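Local coordinates for protein Phthiocerol/phthiodiolone dimycocerosyl transferase (Mycobacterium tuberculosis, PDB 1Q9J) that probably transfers mycocerosic acyl chains from mycocerosic acid synthase onto phthiocerol and related alcohols, the diesterification that completes the synthesis of phthiocerol dimycocerosate lipids, at residues T156-P161 against A277-T282; M126-H131 against A281-G286; H50-S55 against W65-D70. One frame throughout, in Å; residues are numbered along the deposited sequence.

Contact 1 (T156-P161 against A277-T282); sequences TPQPTP and APTEAT
Gln-158 and Thr-279 show how a single polar pair can join two irregular segments that are distant in sequence. Their side chains cross at about a right angle, the amide of Gln-158 presenting its oxygen to the threonine hydroxyl. Thr-279 OG1 donates to Gln-158 OE1 at 2.8 Å. The C=O...donor angle is 124°, with the donor tilted 29° from the amide plane. In Gln-158, chi1 of -43° puts CG beside the backbone N, and the extended chain beyond it brings OE1 to the hydroxyl of Thr-279. The donating hydroxyl sits on a type I beta turn, closed by Glu-280 N bonding to Ala-277 O at 2.8 Å, in the connection between strands 260-267 and 285-292. This turn meets the linker that follows helix 129-148. A second element is the ring of Pro-161, which is set against backbone oxygens: its CB lies 3.1 Å from Thr-279 O, and Pro-161 CA is 3.3 Å from Glu-280 O. Here the proline carbons line the carbonyl side of the turn while Gln-158 engages its side-chain hydroxyl. Backbone hydrogen bonds between Leu-162 and both Glu-280 and Thr-282 continue the association just beyond Pro-161. On the linker side, Gln-158 is itself tied by its backbone to Thr-49.

Contact 2 (M126-H131 against A281-G286); sequences MADGHH and ATNLLG
Asp-128 and Leu-284 meet through a carboxylate that serves both segments at once. Leu-284 N donates to Asp-128 OD2 at 2.7 Å, nearly along its C-O axis and with an N-H...O angle of 162°. Asp-128 OD1 turns to its own segment and accepts His-131 N at 3.1 Å, on the anti side, an N-cap bond. The methyl Leu-285 CD1 packs on Asp-128 CB at 3.6 Å. In the same shell, Asp-128 N makes a weak bond to Thr-282 O, and Thr-282 CG2 rests 3.6 Å from Met-126 C. The imidazole of His-131 has Met-126 O and Ala-127 CB over one face, toward the rim. The second shell fixes the polar ends: Arg-269 makes a salt bridge with Asp-128 OD2, while Asn-283 ND2 bonds to the backbone oxygen of His-124. His-124 and Asp-128 form the HxxxD signature of this acyltransferase superfamily, and they are probably the proton acceptor and a residue that helps organise the active site. The contact thus lies where the start of helix 129-148, just after strand 117-123, meets the approach to strand 285-292, with Leu-284 leaning on helix 164-170.

Contact 3 (H50-S55 against W65-D70); sequences HPVLAS and WNLVAD
Val-52 and Leu-67 form the apolar, closely fitted half of this contact. Their side chains cross at about a right angle, and Val-52 CG1 reaches Leu-67 CD2 at 3.6 Å. In Leu-67, chi1 of -175° turns CG anti to the backbone N and sets it 3.6 Å from Ser-55 OG. The other methyl, Leu-67 CD1, lies 3.3 Å from Ser-55 OG. That hydroxyl is buried but satisfied, since Ser-55 OG donates to Val-52 O at 3.0 Å, meeting it almost straight on. The bond ties Ser-55 back to Val-52 within the loop, with the hydroxyl lying beside the leucine. Met-126 adds to the same apolar cluster by touching Val-52. The other half is polar, and its Asp-70 is partly exposed. There Asp-70 N donates to Ala-54 O at 2.9 Å, in the carbonyl plane, though the N-H...O angle of 138° is bent. Ala-54 is the centre of an inverse gamma turn. The carboxylate of Asp-70 passes beside the serine backbone, its OD2 lying 3.2 Å from Ser-55 C, and is held from beyond the segment by His-56 ND1. Between the two halves, Ser-55 and Ala-69 make an antiparallel non-hydrogen-bonded pair with diverging side chains. The pairing belongs to the open end of a beta hairpin, strands 55-59 and 65-69, whose second strand is central in a three-stranded antiparallel sheet with strand 6-9.

How the contacts relate
Along the chain contact 3 closes first, at the entry to a local hairpin, whereas contacts 1 and 2 span more than a hundred residues and end on the same connection before strand 285-292, sharing Ala-281 and Thr-282. The centres of contacts 1 and 2 lie about 10 Å apart, against 13 Å between contacts 1 and 3 and 16 Å between contacts 2 and 3. All three touch: Pro-278 and Thr-279 pack on His-131, Pro-161 on Val-52, and Met-126 on Val-52 and Leu-67. Contact 2 lies nearest the chain's centre. The connection thus links the six-stranded sheet to helix 129-148 beside the probable active site, and the small three-stranded sheet adjoins it where Thr-282 touches Arg-8 of strand 6-9.

Contact 1 (T156-P161 against A277-T282)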
loop_
_atom_site.group_PDB
_atom_site.type_symbol
_atom_site.label_atom_id
_atom_site.label_comp_id
_atom_site.label_asym_id
_atom_site.label_seq_id
_atom_site.Cartn_x
_atom_site.Cartn_y
_atom_site.Cartn_z
ATOM N N THR A 156 -14.591 -11.334 -17.944
ATOM C CA THR A 156 -13.805 -12.540 -18.163
ATOM C C THR A 156 -13.199 -12.842 -16.803
ATOM O O THR A 156 -12.254 -12.185 -16.369
ATOM C CB THR A 156 -12.654 -12.329 -19.164
ATOM O OG1 THR A 156 -13.146 -11.662 -20.330
ATOM C CG2 THR A 156 -12.054 -13.672 -19.573
ATOM N N PRO A 157 -13.755 -13.831 -16.096
ATOM C CA PRO A 157 -13.269 -14.219 -14.773
ATOM C C PRO A 157 -11.860 -14.770 -14.784
ATOM O O PRO A 157 -11.507 -15.599 -15.625
ATOM C CB PRO A 157 -14.306 -15.239 -14.312
ATOM C CG PRO A 157 -14.776 -15.842 -15.588
ATOM C CD PRO A 157 -14.934 -14.628 -16.461
ATOM N N GLN A 158 -11.059 -14.303 -13.832
ATOM C CA GLN A 158 -9.661 -14.721 -13.726
ATOM C C GLN A 158 -9.482 -15.762 -12.624
ATOM O O GLN A 158 -10.253 -15.795 -11.660
ATOM C CB GLN A 158 -8.781 -13.512 -13.435
ATOM C CG GLN A 158 -9.115 -12.276 -14.237
ATOM C CD GLN A 158 -8.387 -11.071 -13.695
ATOM O OE1 GLN A 158 -7.710 -11.161 -12.673
ATOM N NE2 GLN A 158 -8.517 -9.935 -14.368
ATOM N N PRO A 159 -8.472 -16.635 -12.759
ATOM C CA PRO A 159 -8.236 -17.667 -11.738
ATOM C C PRO A 159 -7.630 -17.112 -10.443
ATOM O O PRO A 159 -7.302 -15.923 -10.353
ATOM C CB PRO A 159 -7.329 -18.658 -12.455
ATOM C CG PRO A 159 -6.590 -17.811 -13.430
ATOM C CD PRO A 159 -7.620 -16.839 -13.945
ATOM N N THR A 160 -7.498 -17.970 -9.437
ATOM C CA THR A 160 -6.953 -17.566 -8.140
ATOM C C THR A 160 -5.580 -16.925 -8.293
ATOM O O THR A 160 -4.607 -17.606 -8.615
ATOM C CB THR A 160 -6.791 -18.773 -7.223
ATOM O OG1 THR A 160 -7.980 -19.572 -7.269
ATOM C CG2 THR A 160 -6.540 -18.317 -5.804
ATOM N N PRO A 161 -5.471 -15.609 -8.052
ATOM C CA PRO A 161 -4.144 -15.004 -8.206
ATOM C C PRO A 161 -3.090 -15.711 -7.371
ATOM O O PRO A 161 -3.395 -16.226 -6.305
ATOM C CB PRO A 161 -4.348 -13.533 -7.817
ATOM C CG PRO A 161 -5.721 -13.460 -7.228
ATOM C CD PRO A 161 -6.504 -14.602 -7.782
ATOM N N ALA A 277 1.504 -9.911 -13.944
ATOM C CA ALA A 277 0.579 -8.786 -14.031
ATOM C C ALA A 277 0.040 -8.432 -12.657
ATOM O O ALA A 277 0.000 -9.268 -11.758
ATOM C CB ALA A 277 -0.544 -9.122 -14.968
ATOM N N PRO A 278 -0.378 -7.184 -12.469
ATOM C CA PRO A 278 -0.897 -6.773 -11.171
ATOM C C PRO A 278 -1.907 -7.675 -10.453
ATOM O O PRO A 278 -1.786 -7.879 -9.247
ATOM C CB PRO A 278 -1.416 -5.359 -11.447
ATOM C CG PRO A 278 -1.702 -5.385 -12.912
ATOM C CD PRO A 278 -0.543 -6.117 -13.458
ATOM N N THR A 279 -2.890 -8.231 -11.155
ATOM C CA THR A 279 -3.864 -9.095 -10.468
ATOM C C THR A 279 -3.466 -10.548 -10.600
ATOM O O THR A 279 -4.166 -11.438 -10.125
ATOM C CB THR A 279 -5.271 -8.990 -11.049
ATOM O OG1 THR A 279 -5.338 -9.778 -12.240
ATOM C CG2 THR A 279 -5.615 -7.559 -11.372
ATOM N N GLU A 280 -2.347 -10.790 -11.267
ATOM C CA GLU A 280 -1.888 -12.157 -11.443
ATOM C C GLU A 280 -1.402 -12.723 -10.105
ATOM O O GLU A 280 -1.538 -13.924 -9.825
ATOM C CB GLU A 280 -0.805 -12.198 -12.516
ATOM C CG GLU A 280 -0.046 -13.495 -12.594
ATOM C CD GLU A 280 1.020 -13.488 -13.678
ATOM O OE1 GLU A 280 1.401 -12.388 -14.157
ATOM O OE2 GLU A 280 1.490 -14.597 -14.040
ATOM N N ALA A 281 -0.842 -11.850 -9.276
ATOM C CA ALA A 281 -0.391 -12.251 -7.948
ATOM C C ALA A 281 -1.096 -11.427 -6.857
ATOM O O ALA A 281 -1.549 -10.296 -7.092
ATOM C CB ALA A 281 1.125 -12.083 -7.824
ATOM N N THR A 282 -1.169 -12.011 -5.663
ATOM C CA THR A 282 -1.784 -11.381 -4.495
ATOM C C THR A 282 -0.908 -10.236 -4.032
ATOM O O THR A 282 -1.245 -9.055 -4.127
ATOM C CB THR A 282 -1.880 -12.377 -3.328
ATOM O OG1 THR A 282 -2.929 -13.318 -3.574
ATOM C CG2 THR A 282 -2.173 -11.652 -2.062
#

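Contact 2 (M126-H131 against A281-G286)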
loop_
_atom_site.group_PDB
_atom_site.type_symbol
_atom_site.label_atom_id
_atom_site.label_comp_id
_atom_site.label_asym_id
_atom_site.label_seq_id
_atom_site.Cartn_x
_atom_site.Cartn_y
_atom_site.Cartn_z
ATOM N N MET A 126 -5.261 -10.373 -0.290
ATOM C CA MET A 126 -5.710 -10.537 -1.649
ATOM C C MET A 126 -5.094 -9.547 -2.609
ATOM O O MET A 126 -5.308 -9.637 -3.819
ATOM C CB MET A 126 -7.213 -10.395 -1.683
ATOM C CG MET A 126 -7.881 -11.453 -0.835
ATOM S SD MET A 126 -7.906 -13.053 -1.689
ATOM C CE MET A 126 -9.000 -12.556 -2.984
ATOM N N ALA A 127 -4.331 -8.597 -2.091
ATOM C CA ALA A 127 -3.752 -7.609 -2.972
ATOM C C ALA A 127 -2.852 -6.647 -2.246
ATOM O O ALA A 127 -3.116 -6.271 -1.107
ATOM C CB ALA A 127 -4.854 -6.843 -3.667
ATOM N N ASP A 128 -1.758 -6.284 -2.897
ATOM C CA ASP A 128 -0.881 -5.308 -2.320
ATOM C C ASP A 128 -1.350 -3.990 -2.928
ATOM O O ASP A 128 -2.362 -3.944 -3.639
ATOM C CB ASP A 128 0.589 -5.602 -2.655
ATOM C CG ASP A 128 0.833 -5.895 -4.144
ATOM O OD1 ASP A 128 0.377 -5.111 -5.025
ATOM O OD2 ASP A 128 1.517 -6.910 -4.432
ATOM N N GLY A 129 -0.614 -2.921 -2.668
ATOM C CA GLY A 129 -1.013 -1.630 -3.185
ATOM C C GLY A 129 -1.298 -1.595 -4.664
ATOM O O GLY A 129 -2.294 -1.019 -5.090
ATOM N N HIS A 130 -0.414 -2.198 -5.451
ATOM C CA HIS A 130 -0.555 -2.206 -6.909
ATOM C C HIS A 130 -1.798 -3.000 -7.363
ATOM O O HIS A 130 -2.633 -2.490 -8.120
ATOM C CB HIS A 130 0.739 -2.766 -7.535
ATOM C CG HIS A 130 0.782 -2.695 -9.031
ATOM N ND1 HIS A 130 0.238 -1.649 -9.743
ATOM C CD2 HIS A 130 1.309 -3.541 -9.947
ATOM C CE1 HIS A 130 0.426 -1.855 -11.037
ATOM N NE2 HIS A 130 1.073 -2.995 -11.186
ATOM N N HIS A 131 -1.913 -4.241 -6.892
ATOM C CA HIS A 131 -3.039 -5.100 -7.228
ATOM C C HIS A 131 -4.358 -4.388 -6.872
ATOM O O HIS A 131 -5.282 -4.320 -7.692
ATOM C CB HIS A 131 -2.900 -6.408 -6.455
ATOM C CG HIS A 131 -3.915 -7.450 -6.822
ATOM N ND1 HIS A 131 -5.191 -7.138 -7.226
ATOM C CD2 HIS A 131 -3.857 -8.802 -6.768
ATOM C CE1 HIS A 131 -5.882 -8.256 -7.405
ATOM N NE2 HIS A 131 -5.095 -9.277 -7.133
ATOM N N ALA A 281 -0.842 -11.850 -9.276
ATOM C CA ALA A 281 -0.391 -12.251 -7.948
ATOM C C ALA A 281 -1.096 -11.427 -6.857
ATOM O O ALA A 281 -1.549 -10.296 -7.092
ATOM C CB ALA A 281 1.125 -12.083 -7.824
ATOM N N THR A 282 -1.169 -12.011 -5.663
ATOM C CA THR A 282 -1.784 -11.381 -4.495
ATOM C C THR A 282 -0.908 -10.236 -4.032
ATOM O O THR A 282 -1.245 -9.055 -4.127
ATOM C CB THR A 282 -1.880 -12.377 -3.328
ATOM O OG1 THR A 282 -2.929 -13.318 -3.574
ATOM C CG2 THR A 282 -2.173 -11.652 -2.062
ATOM N N ASN A 283 0.238 -10.625 -3.509
ATOM C CA ASN A 283 1.193 -9.675 -3.000
ATOM C C ASN A 283 2.565 -10.021 -3.594
ATOM O O ASN A 283 3.091 -11.111 -3.381
ATOM C CB ASN A 283 1.177 -9.762 -1.463
ATOM C CG ASN A 283 -0.100 -9.173 -0.852
ATOM O OD1 ASN A 283 -0.304 -7.949 -0.886
ATOM N ND2 ASN A 283 -0.965 -10.040 -0.297
ATOM N N LEU A 284 3.115 -9.105 -4.378
ATOM C CA LEU A 284 4.410 -9.341 -4.973
ATOM C C LEU A 284 5.324 -8.132 -4.746
ATOM O O LEU A 284 5.939 -7.608 -5.673
ATOM C CB LEU A 284 4.270 -9.617 -6.474
ATOM C CG LEU A 284 5.451 -10.365 -7.127
ATOM C CD1 LEU A 284 5.450 -11.827 -6.696
ATOM C CD2 LEU A 284 5.353 -10.270 -8.631
ATOM N N LEU A 285 5.397 -7.674 -3.504
ATOM C CA LEU A 285 6.255 -6.558 -3.198
ATOM C C LEU A 285 7.441 -7.040 -2.388
ATOM O O LEU A 285 7.297 -7.474 -1.244
ATOM C CB LEU A 285 5.489 -5.473 -2.445
ATOM C CG LEU A 285 4.314 -4.878 -3.214
ATOM C CD1 LEU A 285 3.647 -3.824 -2.351
ATOM C CD2 LEU A 285 4.759 -4.271 -4.538
ATOM N N GLY A 286 8.616 -7.000 -3.006
ATOM C CA GLY A 286 9.813 -7.419 -2.310
ATOM C C GLY A 286 10.221 -6.309 -1.367
ATOM O O GLY A 286 9.768 -5.172 -1.498
#

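Contact 3 (H50-S55 against W65-D70)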
loop_
_atom_site.group_PDB
_atom_site.type_symbol
_atom_site.label_atom_id
_atom_site.label_comp_id
_atom_site.label_asym_id
_atom_site.label_seq_id
_atom_site.Cartn_x
_atom_site.Cartn_y
_atom_site.Cartn_z
ATOM N N HIS A 50 -13.101 -11.244 -10.604
ATOM C CA HIS A 50 -12.173 -11.653 -9.566
ATOM C C HIS A 50 -12.943 -12.434 -8.516
ATOM O O HIS A 50 -13.012 -12.036 -7.358
ATOM C CB HIS A 50 -11.554 -10.402 -8.957
ATOM C CG HIS A 50 -10.970 -9.480 -9.978
ATOM N ND1 HIS A 50 -9.935 -9.856 -10.805
ATOM C CD2 HIS A 50 -11.300 -8.216 -10.338
ATOM C CE1 HIS A 50 -9.653 -8.866 -11.633
ATOM N NE2 HIS A 50 -10.466 -7.860 -11.372
ATOM N N PRO A 51 -13.516 -13.577 -8.905
ATOM C CA PRO A 51 -14.285 -14.368 -7.946
ATOM C C PRO A 51 -13.607 -14.787 -6.648
ATOM O O PRO A 51 -14.259 -15.333 -5.764
ATOM C CB PRO A 51 -14.764 -15.555 -8.787
ATOM C CG PRO A 51 -13.714 -15.693 -9.822
ATOM C CD PRO A 51 -13.453 -14.260 -10.210
ATOM N N VAL A 52 -12.316 -14.521 -6.507
ATOM C CA VAL A 52 -11.633 -14.904 -5.271
ATOM C C VAL A 52 -12.086 -13.968 -4.138
ATOM O O VAL A 52 -12.247 -14.387 -2.990
ATOM C CB VAL A 52 -10.106 -14.793 -5.403
ATOM C CG1 VAL A 52 -9.436 -15.618 -4.328
ATOM C CG2 VAL A 52 -9.679 -15.270 -6.745
ATOM N N LEU A 53 -12.268 -12.696 -4.485
ATOM C CA LEU A 53 -12.697 -11.682 -3.544
ATOM C C LEU A 53 -13.977 -12.103 -2.825
ATOM O O LEU A 53 -14.316 -11.575 -1.749
ATOM C CB LEU A 53 -12.931 -10.359 -4.265
ATOM C CG LEU A 53 -11.715 -9.895 -5.045
ATOM C CD1 LEU A 53 -12.028 -8.636 -5.836
ATOM C CD2 LEU A 53 -10.585 -9.656 -4.081
ATOM N N ALA A 54 -14.686 -13.061 -3.407
ATOM C CA ALA A 54 -15.909 -13.527 -2.801
ATOM C C ALA A 54 -15.626 -14.659 -1.851
ATOM O O ALA A 54 -16.206 -15.728 -1.970
ATOM C CB ALA A 54 -16.861 -13.993 -3.875
ATOM N N SER A 55 -14.745 -14.435 -0.895
ATOM C CA SER A 55 -14.446 -15.500 0.034
ATOM C C SER A 55 -14.125 -14.957 1.407
ATOM O O SER A 55 -14.344 -13.783 1.684
ATOM C CB SER A 55 -13.251 -16.283 -0.463
ATOM O OG SER A 55 -12.067 -15.534 -0.242
ATOM N N TRP A 65 -3.933 -20.860 7.416
ATOM C CA TRP A 65 -5.195 -20.238 7.061
ATOM C C TRP A 65 -5.730 -20.679 5.711
ATOM O O TRP A 65 -4.998 -20.722 4.716
ATOM C CB TRP A 65 -5.037 -18.733 7.026
ATOM C CG TRP A 65 -4.683 -18.146 8.316
ATOM C CD1 TRP A 65 -3.431 -18.031 8.862
ATOM C CD2 TRP A 65 -5.577 -17.490 9.206
ATOM N NE1 TRP A 65 -3.497 -17.323 10.037
ATOM C CE2 TRP A 65 -4.806 -16.981 10.275
ATOM C CE3 TRP A 65 -6.964 -17.280 9.206
ATOM C CZ2 TRP A 65 -5.377 -16.262 11.335
ATOM C CZ3 TRP A 65 -7.534 -16.567 10.255
ATOM C CH2 TRP A 65 -6.739 -16.068 11.308
ATOM N N ASN A 66 -7.020 -20.997 5.689
ATOM C CA ASN A 66 -7.683 -21.396 4.464
ATOM C C ASN A 66 -8.506 -20.267 3.897
ATOM O O ASN A 66 -9.159 -19.523 4.615
ATOM C CB ASN A 66 -8.620 -22.587 4.683
ATOM C CG ASN A 66 -7.898 -23.913 4.679
ATOM O OD1 ASN A 66 -6.936 -24.104 3.943
ATOM N ND2 ASN A 66 -8.372 -24.847 5.496
ATOM N N LEU A 67 -8.450 -20.146 2.587
ATOM C CA LEU A 67 -9.224 -19.167 1.878
ATOM C C LEU A 67 -10.396 -20.048 1.443
ATOM O O LEU A 67 -10.218 -20.978 0.642
ATOM C CB LEU A 67 -8.436 -18.686 0.673
ATOM C CG LEU A 67 -9.077 -17.560 -0.107
ATOM C CD1 LEU A 67 -8.933 -16.256 0.670
ATOM C CD2 LEU A 67 -8.429 -17.460 -1.458
ATOM N N VAL A 68 -11.573 -19.796 2.016
ATOM C CA VAL A 68 -12.764 -20.577 1.704
ATOM C C VAL A 68 -13.659 -19.766 0.799
ATOM O O VAL A 68 -13.808 -18.558 0.988
ATOM C CB VAL A 68 -13.523 -20.961 2.988
ATOM C CG1 VAL A 68 -14.803 -21.733 2.646
ATOM C CG2 VAL A 68 -12.621 -21.816 3.867
ATOM N N ALA A 69 -14.253 -20.418 -0.193
ATOM C CA ALA A 69 -15.103 -19.699 -1.135
ATOM C C ALA A 69 -16.515 -19.437 -0.631
ATOM O O ALA A 69 -17.082 -20.211 0.141
ATOM C CB ALA A 69 -15.153 -20.449 -2.463
ATOM N N ASP A 70 -17.054 -18.312 -1.079
ATOM C CA ASP A 70 -18.399 -17.905 -0.745
ATOM C C ASP A 70 -19.203 -17.783 -2.036
ATOM O O ASP A 70 -18.791 -18.264 -3.094
ATOM C CB ASP A 70 -18.398 -16.559 -0.012
ATOM C CG ASP A 70 -17.935 -16.674 1.432
ATOM O OD1 ASP A 70 -18.395 -17.598 2.128
ATOM O OD2 ASP A 70 -17.121 -15.841 1.874
#